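Local coordinates for protein UDP-glucose 4-epimerase (Brucella ovis, PDB 4WOK) that probably catalyses the NAD-dependent interconversion of UDP-glucose and UDP-galactose, and is seen here with bound NAD, at residues V14-G19 and I81-S86; G21-H26 and F179-A184; L257-G262 and A304-K309. The protein carries 2 engineered substitutions. All coordinates share one frame; numbering follows the deposited sequence.

Contact 1 of 3, residues V14-G19 and I81-S86. With NAD (nicotinamide-adenine-dinucleotide), chain B.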
loop_
_atom_site.group_PDB
_atom_site.type_symbol
_atom_site.label_atom_id
_atom_site.label_comp_id
_atom_site.label_asym_id
_atom_site.label_seq_id
_atom_site.Cartn_x
_atom_site.Cartn_y
_atom_site.Cartn_z
ATOM N N VAL A 14 -18.381 4.375 4.080
ATOM C CA VAL A 14 -17.020 4.798 3.814
ATOM C C VAL A 14 -16.695 4.365 2.397
ATOM O O VAL A 14 -16.840 3.198 2.051
ATOM C CB VAL A 14 -16.024 4.200 4.831
ATOM C CG1 VAL A 14 -14.579 4.484 4.421
ATOM C CG2 VAL A 14 -16.305 4.790 6.222
ATOM N N LEU A 15 -16.335 5.324 1.552
ATOM C CA LEU A 15 -16.061 5.021 0.159
ATOM C C LEU A 15 -14.613 4.538 0.019
ATOM O O LEU A 15 -13.666 5.265 0.317
ATOM C CB LEU A 15 -16.307 6.243 -0.727
ATOM C CG LEU A 15 -16.160 5.984 -2.228
ATOM C CD1 LEU A 15 -17.329 5.115 -2.699
ATOM C CD2 LEU A 15 -16.126 7.319 -2.972
ATOM N N VAL A 16 -14.454 3.300 -0.415
ATOM C CA VAL A 16 -13.128 2.719 -0.565
ATOM C C VAL A 16 -12.810 2.636 -2.045
ATOM O O VAL A 16 -13.219 1.710 -2.751
ATOM C CB VAL A 16 -13.033 1.337 0.091
ATOM C CG1 VAL A 16 -11.594 0.848 0.071
ATOM C CG2 VAL A 16 -13.556 1.402 1.545
ATOM N N VAL A 17 -12.093 3.645 -2.509
ATOM C CA VAL A 17 -11.731 3.764 -3.897
ATOM C C VAL A 17 -10.510 2.871 -4.160
ATOM O O VAL A 17 -9.502 3.001 -3.485
ATOM C CB VAL A 17 -11.451 5.236 -4.231
ATOM C CG1 VAL A 17 -11.133 5.378 -5.678
ATOM C CG2 VAL A 17 -12.686 6.090 -3.892
ATOM N N GLY A 18 -10.606 1.958 -5.120
ATOM C CA GLY A 18 -9.581 0.929 -5.269
ATOM C C GLY A 18 -9.822 -0.228 -4.304
ATOM O O GLY A 18 -8.933 -1.048 -4.051
ATOM N N GLY A 19 -11.041 -0.306 -3.774
ATOM C CA GLY A 19 -11.397 -1.300 -2.765
ATOM C C GLY A 19 -11.553 -2.747 -3.215
ATOM O O GLY A 19 -11.828 -3.634 -2.393
ATOM N N ILE A 81 -11.326 6.647 1.247
ATOM C CA ILE A 81 -9.983 6.086 1.294
ATOM C C ILE A 81 -9.549 5.788 -0.144
ATOM O O ILE A 81 -10.227 5.061 -0.869
ATOM C CB ILE A 81 -9.921 4.822 2.140
ATOM C CG1 ILE A 81 -10.649 5.046 3.478
ATOM C CG2 ILE A 81 -8.471 4.444 2.403
ATOM C CD1 ILE A 81 -10.618 3.830 4.376
ATOM N N HIS A 82 -8.419 6.362 -0.534
ATOM C CA HIS A 82 -7.995 6.375 -1.928
ATOM C C HIS A 82 -6.839 5.397 -2.127
ATOM O O HIS A 82 -5.694 5.706 -1.802
ATOM C CB HIS A 82 -7.594 7.795 -2.326
ATOM C CG HIS A 82 -7.110 7.918 -3.742
ATOM N ND1 HIS A 82 -7.338 6.945 -4.690
ATOM C CD2 HIS A 82 -6.438 8.913 -4.366
ATOM C CE1 HIS A 82 -6.808 7.334 -5.846
ATOM N NE2 HIS A 82 -6.249 8.515 -5.672
ATOM N N PHE A 83 -7.157 4.209 -2.638
ATOM C CA PHE A 83 -6.157 3.197 -3.006
ATOM C C PHE A 83 -5.981 3.053 -4.520
ATOM O O PHE A 83 -5.215 2.209 -4.979
ATOM C CB PHE A 83 -6.547 1.807 -2.495
ATOM C CG PHE A 83 -6.599 1.672 -0.997
ATOM C CD1 PHE A 83 -5.434 1.567 -0.256
ATOM C CD2 PHE A 83 -7.823 1.586 -0.338
ATOM C CE1 PHE A 83 -5.488 1.405 1.144
ATOM C CE2 PHE A 83 -7.879 1.425 1.043
ATOM C CZ PHE A 83 -6.709 1.336 1.778
ATOM N N ALA A 84 -6.746 3.817 -5.289
ATOM C CA ALA A 84 -6.883 3.551 -6.713
ATOM C C ALA A 84 -5.704 4.134 -7.480
ATOM O O ALA A 84 -5.711 5.282 -7.889
ATOM C CB ALA A 84 -8.193 4.124 -7.229
ATOM N N ALA A 85 -4.660 3.345 -7.694
ATOM C CA ALA A 85 -3.516 3.889 -8.412
ATOM C C ALA A 85 -2.765 2.827 -9.206
ATOM O O ALA A 85 -2.977 1.627 -9.009
ATOM C CB ALA A 85 -2.575 4.577 -7.431
ATOM N N SER A 86 -1.905 3.285 -10.115
ATOM C CA SER A 86 -0.898 2.437 -10.727
ATOM C C SER A 86 0.340 2.461 -9.812
ATOM O O SER A 86 0.789 3.526 -9.359
ATOM C CB SER A 86 -0.582 2.898 -12.157
ATOM O OG SER A 86 -1.750 2.869 -12.978
HETATM P PA NAD B . -3.930 -3.225 -6.278
HETATM O O1A NAD B . -3.664 -2.946 -7.745
HETATM O O2A NAD B . -4.281 -4.576 -5.729
HETATM O O5B NAD B . -5.327 -2.266 -5.913
HETATM C C5B NAD B . -5.446 -1.178 -6.804
HETATM C C4B NAD B . -6.975 -1.017 -7.011
HETATM O O4B NAD B . -7.261 0.229 -7.660
HETATM C C3B NAD B . -7.337 -2.163 -7.962
HETATM O O3B NAD B . -8.484 -2.792 -7.447
HETATM C C2B NAD B . -7.625 -1.418 -9.290
HETATM O O2B NAD B . -8.589 -2.071 -10.019
HETATM C C1B NAD B . -8.165 -0.044 -8.749
HETATM N N9A NAD B . -7.920 1.062 -9.695
HETATM C C8A NAD B . -6.721 1.426 -10.347
HETATM N N7A NAD B . -6.863 2.512 -11.114
HETATM C C5A NAD B . -8.210 2.864 -10.959
HETATM C C6A NAD B . -8.978 3.910 -11.515
HETATM N N6A NAD B . -8.407 4.804 -12.390
HETATM N N1A NAD B . -10.286 4.032 -11.184
HETATM C C2A NAD B . -10.813 3.109 -10.316
HETATM N N3A NAD B . -10.200 2.049 -9.714
HETATM C C4A NAD B . -8.880 1.976 -10.069
HETATM O O3 NAD B . -2.675 -2.441 -5.649
HETATM P PN NAD B . -2.532 -2.459 -4.040
HETATM O O1N NAD B . -3.713 -2.849 -3.198
HETATM O O2N NAD B . -1.127 -2.902 -3.822
HETATM O O5D NAD B . -2.173 -0.841 -3.550
HETATM C C5D NAD B . -3.172 0.015 -3.809
HETATM C C4D NAD B . -2.731 1.348 -3.203
HETATM O O4D NAD B . -1.633 1.097 -2.233
HETATM C C3D NAD B . -2.115 2.232 -4.306
HETATM O O3D NAD B . -2.398 3.544 -3.938
HETATM C C2D NAD B . -0.622 1.927 -4.137
HETATM O O2D NAD B . 0.218 2.935 -4.537
HETATM C C1D NAD B . -0.589 1.941 -2.591
HETATM N N1N NAD B . 0.749 1.312 -2.128
HETATM C C2N NAD B . 0.886 -0.068 -2.258
HETATM C C3N NAD B . 2.105 -0.663 -1.839
HETATM C C7N NAD B . 2.268 -2.153 -1.975
HETATM O O7N NAD B . 3.303 -2.705 -1.589
HETATM N N7N NAD B . 1.238 -2.882 -2.538
HETATM C C4N NAD B . 3.122 0.146 -1.326
HETATM C C5N NAD B . 2.951 1.525 -1.215
HETATM C C6N NAD B . 1.746 2.111 -1.627
#

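Contact 2 of 3, residues G21-H26 and F179-A184. With NAD (nicotinamide-adenine-dinucleotide), chain B.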
loop_
_atom_site.group_PDB
_atom_site.type_symbol
_atom_site.label_atom_id
_atom_site.label_comp_id
_atom_site.label_asym_id
_atom_site.label_seq_id
_atom_site.Cartn_x
_atom_site.Cartn_y
_atom_site.Cartn_z
ATOM N N GLY A 21 -8.981 -4.157 -4.775
ATOM C CA GLY A 21 -7.590 -4.589 -4.842
ATOM C C GLY A 21 -7.108 -5.218 -3.541
ATOM O O GLY A 21 -7.889 -5.481 -2.635
ATOM N N PHE A 22 -5.807 -5.453 -3.458
ATOM C CA PHE A 22 -5.195 -6.141 -2.320
ATOM C C PHE A 22 -5.399 -5.378 -0.994
ATOM O O PHE A 22 -6.109 -5.840 -0.086
ATOM C CB PHE A 22 -3.707 -6.351 -2.631
ATOM C CG PHE A 22 -2.899 -6.941 -1.497
ATOM C CD1 PHE A 22 -3.379 -8.013 -0.751
ATOM C CD2 PHE A 22 -1.630 -6.446 -1.214
ATOM C CE1 PHE A 22 -2.618 -8.557 0.293
ATOM C CE2 PHE A 22 -0.870 -6.983 -0.190
ATOM C CZ PHE A 22 -1.358 -8.043 0.563
ATOM N N ILE A 23 -4.803 -4.203 -0.866
ATOM C CA ILE A 23 -4.910 -3.476 0.401
ATOM C C ILE A 23 -6.334 -2.927 0.635
ATOM O O ILE A 23 -6.814 -2.893 1.775
ATOM C CB ILE A 23 -3.881 -2.325 0.443
ATOM C CG1 ILE A 23 -2.477 -2.882 0.171
ATOM C CG2 ILE A 23 -3.893 -1.634 1.774
ATOM C CD1 ILE A 23 -1.427 -1.794 -0.043
ATOM N N GLY A 24 -6.991 -2.494 -0.438
ATOM C CA GLY A 24 -8.327 -1.910 -0.342
ATOM C C GLY A 24 -9.354 -2.927 0.138
ATOM O O GLY A 24 -10.210 -2.600 0.945
ATOM N N SER A 25 -9.279 -4.161 -0.360
ATOM C CA SER A 25 -10.236 -5.184 0.055
ATOM C C SER A 25 -10.016 -5.554 1.518
ATOM O O SER A 25 -10.988 -5.739 2.261
ATOM C CB SER A 25 -10.157 -6.438 -0.834
ATOM O OG SER A 25 -8.874 -7.063 -0.773
ATOM N N HIS A 26 -8.756 -5.645 1.951
ATOM C CA HIS A 26 -8.492 -5.898 3.373
ATOM C C HIS A 26 -9.037 -4.770 4.253
ATOM O O HIS A 26 -9.505 -4.997 5.384
ATOM C CB HIS A 26 -6.995 -6.076 3.630
ATOM C CG HIS A 26 -6.481 -7.437 3.267
ATOM N ND1 HIS A 26 -6.163 -7.789 1.976
ATOM C CD2 HIS A 26 -6.230 -8.528 4.034
ATOM C CE1 HIS A 26 -5.741 -9.048 1.957
ATOM N NE2 HIS A 26 -5.774 -9.515 3.190
ATOM N N PHE A 179 6.335 1.257 2.591
ATOM C CA PHE A 179 7.143 0.657 1.530
ATOM C C PHE A 179 6.485 -0.548 0.849
ATOM O O PHE A 179 6.076 -0.463 -0.313
ATOM C CB PHE A 179 8.513 0.243 2.084
ATOM C CG PHE A 179 9.530 1.356 2.086
ATOM C CD1 PHE A 179 10.039 1.851 0.888
ATOM C CD2 PHE A 179 9.976 1.908 3.279
ATOM C CE1 PHE A 179 10.979 2.872 0.881
ATOM C CE2 PHE A 179 10.917 2.924 3.284
ATOM C CZ PHE A 179 11.420 3.407 2.079
ATOM N N ASN A 180 6.416 -1.673 1.555
ATOM C CA ASN A 180 5.939 -2.916 0.961
ATOM C C ASN A 180 4.823 -3.572 1.742
ATOM O O ASN A 180 5.041 -4.070 2.848
ATOM C CB ASN A 180 7.080 -3.932 0.823
ATOM C CG ASN A 180 8.192 -3.446 -0.082
ATOM O OD1 ASN A 180 8.001 -3.290 -1.287
ATOM N ND2 ASN A 180 9.372 -3.231 0.491
ATOM N N ALA A 181 3.640 -3.604 1.142
ATOM C CA ALA A 181 2.510 -4.324 1.708
ATOM C C ALA A 181 2.743 -5.814 1.559
ATOM O O ALA A 181 3.120 -6.271 0.493
ATOM C CB ALA A 181 1.230 -3.929 1.016
ATOM N N SER A 182 2.484 -6.579 2.606
ATOM C CA SER A 182 2.764 -8.005 2.564
ATOM C C SER A 182 1.778 -8.800 3.416
ATOM O O SER A 182 0.918 -8.228 4.087
ATOM C CB SER A 182 4.197 -8.267 3.029
ATOM O OG SER A 182 4.404 -7.752 4.333
ATOM N N GLY A 183 1.922 -10.120 3.387
ATOM C CA GLY A 183 1.051 -11.011 4.124
ATOM C C GLY A 183 -0.337 -11.060 3.510
ATOM O O GLY A 183 -0.546 -10.669 2.350
ATOM N N ALA A 184 -1.287 -11.560 4.295
ATOM C CA ALA A 184 -2.678 -11.648 3.871
ATOM C C ALA A 184 -3.531 -11.827 5.114
ATOM O O ALA A 184 -2.995 -12.052 6.203
ATOM C CB ALA A 184 -2.885 -12.802 2.894
HETATM P PA NAD B . -3.930 -3.225 -6.278
HETATM O O1A NAD B . -3.664 -2.946 -7.745
HETATM O O2A NAD B . -4.281 -4.576 -5.729
HETATM O O5B NAD B . -5.327 -2.266 -5.913
HETATM C C5B NAD B . -5.446 -1.178 -6.804
HETATM C C4B NAD B . -6.975 -1.017 -7.011
HETATM O O4B NAD B . -7.261 0.229 -7.660
HETATM C C3B NAD B . -7.337 -2.163 -7.962
HETATM O O3B NAD B . -8.484 -2.792 -7.447
HETATM C C2B NAD B . -7.625 -1.418 -9.290
HETATM O O2B NAD B . -8.589 -2.071 -10.019
HETATM C C1B NAD B . -8.165 -0.044 -8.749
HETATM N N9A NAD B . -7.920 1.062 -9.695
HETATM C C8A NAD B . -6.721 1.426 -10.347
HETATM N N7A NAD B . -6.863 2.512 -11.114
HETATM C C5A NAD B . -8.210 2.864 -10.959
HETATM C C6A NAD B . -8.978 3.910 -11.515
HETATM N N6A NAD B . -8.407 4.804 -12.390
HETATM N N1A NAD B . -10.286 4.032 -11.184
HETATM C C2A NAD B . -10.813 3.109 -10.316
HETATM N N3A NAD B . -10.200 2.049 -9.714
HETATM C C4A NAD B . -8.880 1.976 -10.069
HETATM O O3 NAD B . -2.675 -2.441 -5.649
HETATM P PN NAD B . -2.532 -2.459 -4.040
HETATM O O1N NAD B . -3.713 -2.849 -3.198
HETATM O O2N NAD B . -1.127 -2.902 -3.822
HETATM O O5D NAD B . -2.173 -0.841 -3.550
HETATM C C5D NAD B . -3.172 0.015 -3.809
HETATM C C4D NAD B . -2.731 1.348 -3.203
HETATM O O4D NAD B . -1.633 1.097 -2.233
HETATM C C3D NAD B . -2.115 2.232 -4.306
HETATM O O3D NAD B . -2.398 3.544 -3.938
HETATM C C2D NAD B . -0.622 1.927 -4.137
HETATM O O2D NAD B . 0.218 2.935 -4.537
HETATM C C1D NAD B . -0.589 1.941 -2.591
HETATM N N1N NAD B . 0.749 1.312 -2.128
HETATM C C2N NAD B . 0.886 -0.068 -2.258
HETATM C C3N NAD B . 2.105 -0.663 -1.839
HETATM C C7N NAD B . 2.268 -2.153 -1.975
HETATM O O7N NAD B . 3.303 -2.705 -1.589
HETATM N N7N NAD B . 1.238 -2.882 -2.538
HETATM C C4N NAD B . 3.122 0.146 -1.326
HETATM C C5N NAD B . 2.951 1.525 -1.215
HETATM C C6N NAD B . 1.746 2.111 -1.627
#

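Contact 3 of 3, residues L257-G262 and A304-K309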
loop_
_atom_site.group_PDB
_atom_site.type_symbol
_atom_site.label_atom_id
_atom_site.label_comp_id
_atom_site.label_asym_id
_atom_site.label_seq_id
_atom_site.Cartn_x
_atom_site.Cartn_y
_atom_site.Cartn_z
ATOM N N LEU A 257 -2.535 15.166 8.322
ATOM C CA LEU A 257 -1.350 14.400 8.700
ATOM C C LEU A 257 -0.688 13.780 7.485
ATOM O O LEU A 257 -1.354 13.466 6.497
ATOM C CB LEU A 257 -1.705 13.279 9.677
ATOM C CG LEU A 257 -2.147 13.547 11.106
ATOM C CD1 LEU A 257 -2.490 12.217 11.770
ATOM C CD2 LEU A 257 -1.053 14.280 11.878
ATOM N N ALA A 258 0.624 13.605 7.570
ATOM C CA ALA A 258 1.347 12.713 6.673
ATOM C C ALA A 258 2.312 11.905 7.530
ATOM O O ALA A 258 3.262 12.459 8.092
ATOM C CB ALA A 258 2.081 13.491 5.589
ATOM N N VAL A 259 2.047 10.606 7.668
ATOM C CA VAL A 259 2.870 9.756 8.521
ATOM C C VAL A 259 3.308 8.454 7.839
ATOM O O VAL A 259 2.625 7.941 6.957
ATOM C CB VAL A 259 2.136 9.401 9.840
ATOM C CG1 VAL A 259 1.755 10.670 10.607
ATOM C CG2 VAL A 259 0.909 8.559 9.568
ATOM N N ASN A 260 4.463 7.946 8.270
ATOM C CA ASN A 260 4.983 6.650 7.862
ATOM C C ASN A 260 4.283 5.493 8.564
ATOM O O ASN A 260 3.914 5.604 9.734
ATOM C CB ASN A 260 6.478 6.553 8.166
ATOM C CG ASN A 260 7.316 7.525 7.366
ATOM O OD1 ASN A 260 6.925 7.966 6.286
ATOM N ND2 ASN A 260 8.500 7.850 7.892
ATOM N N LEU A 261 4.130 4.379 7.856
ATOM C CA LEU A 261 3.629 3.140 8.440
ATOM C C LEU A 261 4.680 2.047 8.302
ATOM O O LEU A 261 5.241 1.854 7.226
ATOM C CB LEU A 261 2.332 2.699 7.764
ATOM C CG LEU A 261 1.161 3.681 7.798
ATOM C CD1 LEU A 261 -0.026 3.106 7.049
ATOM C CD2 LEU A 261 0.792 4.017 9.231
ATOM N N GLY A 262 4.948 1.340 9.396
ATOM C CA GLY A 262 5.901 0.251 9.387
ATOM C C GLY A 262 6.269 -0.229 10.780
ATOM O O GLY A 262 5.721 0.236 11.777
ATOM N N ALA A 304 7.523 6.349 14.383
ATOM C CA ALA A 304 7.243 7.039 15.644
ATOM C C ALA A 304 6.107 8.055 15.532
ATOM O O ALA A 304 5.277 8.145 16.429
ATOM C CB ALA A 304 8.501 7.720 16.161
ATOM N N LEU A 305 6.062 8.808 14.434
ATOM C CA LEU A 305 5.052 9.849 14.286
ATOM C C LEU A 305 3.642 9.265 14.219
ATOM O O LEU A 305 2.712 9.806 14.810
ATOM C CB LEU A 305 5.319 10.702 13.050
ATOM C CG LEU A 305 4.439 11.953 12.986
ATOM C CD1 LEU A 305 4.645 12.832 14.236
ATOM C CD2 LEU A 305 4.678 12.752 11.698
ATOM N N ALA A 306 3.485 8.159 13.501
ATOM C CA ALA A 306 2.204 7.467 13.443
ATOM C C ALA A 306 1.767 6.980 14.827
ATOM O O ALA A 306 0.581 7.024 15.155
ATOM C CB ALA A 306 2.277 6.295 12.469
ATOM N N ALA A 307 2.719 6.507 15.629
ATOM C CA ALA A 307 2.421 6.104 17.004
ATOM C C ALA A 307 1.900 7.289 17.807
ATOM O O ALA A 307 0.906 7.181 18.521
ATOM C CB ALA A 307 3.656 5.510 17.678
ATOM N N GLU A 308 2.561 8.431 17.663
ATOM C CA GLU A 308 2.158 9.628 18.381
ATOM C C GLU A 308 0.802 10.166 17.927
ATOM O O GLU A 308 -0.062 10.454 18.750
ATOM C CB GLU A 308 3.213 10.724 18.227
ATOM C CG GLU A 308 2.779 12.058 18.828
ATOM C CD GLU A 308 3.811 13.159 18.657
ATOM O OE1 GLU A 308 4.819 12.935 17.956
ATOM O OE2 GLU A 308 3.609 14.252 19.228
ATOM N N LYS A 309 0.614 10.306 16.618
ATOM C CA LYS A 309 -0.554 11.016 16.104
ATOM C C LYS A 309 -1.785 10.131 15.899
ATOM O O LYS A 309 -2.914 10.610 15.980
ATOM C CB LYS A 309 -0.201 11.711 14.791
ATOM C CG LYS A 309 0.933 12.720 14.897
ATOM C CD LYS A 309 0.556 13.884 15.800
ATOM C CE LYS A 309 1.570 15.015 15.687
ATOM N NZ LYS A 309 1.522 15.937 16.855
HETATM O O HOH W 1 5.235 7.251 11.584
#

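Contact 1 of 3, residues V14-G19 and I81-S86
V17 and A84 meet with their methyls: V17 CG1 lies 3.6 Å from A84 CB. V17 CG1 is anti to the backbone N (chi1 -178°), which carries it to A84 and brings it obliquely to the ring of H82. On the other face, with V16 and I81, the packing across the contact is apolar. There V16 points its CG1 at the edge of the F83 ring, 3.9 Å from CD2. Two residues earlier, V14 CG1 meets I81 CD1 at 4.0 Å, and the two side chains cross obliquely. Between the two layers, strands 13-17 and 79-82 run parallel. I81 N donates to L15 O, and V17 N donates to I81 O. The ladder goes one rung beyond the second strand, where F83 N donates to V17 O at 2.8 Å, 23° out of the carbonyl plane. V17 O also sits at the ring edge of F83. At the strand tips the chain reaches NAD. G18, at positive phi (82°), brings its CA to 3.4 Å from NAD O4B. A84 CB packs on the adenine at C4A, 3.6 Å away. Three backbone bonds thus pair six polar atoms in a buried, apolar setting beside the dinucleotide.

Contact 2 of 3, residues G21-H26 and F179-A184
I23 and A181 form the apolar part of the contact: I23 CD1 stands 3.6 Å from A181 CB. F22 joins them, with CE2 3.9 Å from the same methyl, which it meets obliquely. F22 CG is anti to the backbone N (chi1 175°), and this places the ring tip beside A181 and G183. L239 of helix 236-251 also touches I23 and A181.

A second group of contacts sets the two rings against the backbone. F22 CZ is 3.3 Å from G183 O, which lies at the ring edge, near its plane. H26 NE2 comes obliquely to the backbone of A184. No hydrogen bond crosses between the two segments.

G21 is the N-cap of helix 22-33, and G19, G21 and G24 fit the GxGxxG pattern of Rossmann NAD-binding folds. The amides at the helix start hold the pyrophosphate. F22 N donates to NAD O2A at 2.9 Å in a nearly straight bond (174°), and I23 N donates to NAD O1N at 2.9 Å. The helix end would add a favourable field for the phosphates. From the other segment, A181 N donates to the carboxamide oxygen NAD O7N at 2.9 Å.

Within the helix, H26 ND1 donates to F22 O at 2.8 Å. The acceptor is in the ring plane of H26, but the donor stands 36° above the carbonyl plane. G21 O takes two donors, S25 N and S25 OG, the latter at 2.6 Å. The F22 side chain also touches E192, a ligand of the zinc ion.

Contact 3 of 3, residues L257-G262 and A304-K309
V259 and A306 are the nearest CA pair, 5.5 Å apart, where strand 257-260 passes helix 304-309 at 129°. Both methyls of V259 touch the helix. Its CG1 is anti to the carbonyl carbon (chi1 -58°) and meets L305 CD2 at 3.8 Å, the two side chains crossing at about a right angle. Its CG2, between the backbone N and the carbonyl carbon, packs on A306 CB at 3.9 Å. L261 starts out away from the helix, yet its CD2 turns back to A306 CB. At the opposite end, L257 CD1 touches K309 CB at 3.8 Å. The lysine chain then bends at chi2, and its NZ lies 3.6 Å from E308 OE2 in a long salt bridge on the exposed side of the helix. A306 CB also sits 3.3 Å from N260 O. A water accepts from A306 N at 2.7 Å and lies 2.8 Å from N260 O, so it bridges the strand to the helix. Strand 257-260 is the edge of the large parallel sheet, next to strand 172-177. With no direct hydrogen bond across it, the joint rests on apolar side chains, one water link and the aliphatic part of K309.

From the N terminus, strand 13-17 leads through the glycine-rich turn into helix 22-33. Contact 1 closes first, when the chain returns as strand 79-82 beside strand 13-17. Contact 2 opens inside that loop, at 21-26, but closes only at 179-184, so the two cross. They also touch, with F83 packed on I23 and G24, and both border NAD. Contact 1 ties two central strands of the parallel sheet. Contact 2 joins the helix after the first strand to strand 180-182 of a smaller sheet. Contact 3 follows in series and fixes helix 304-310 to edge strand 257-260 of the sheet that contact 1 also reaches.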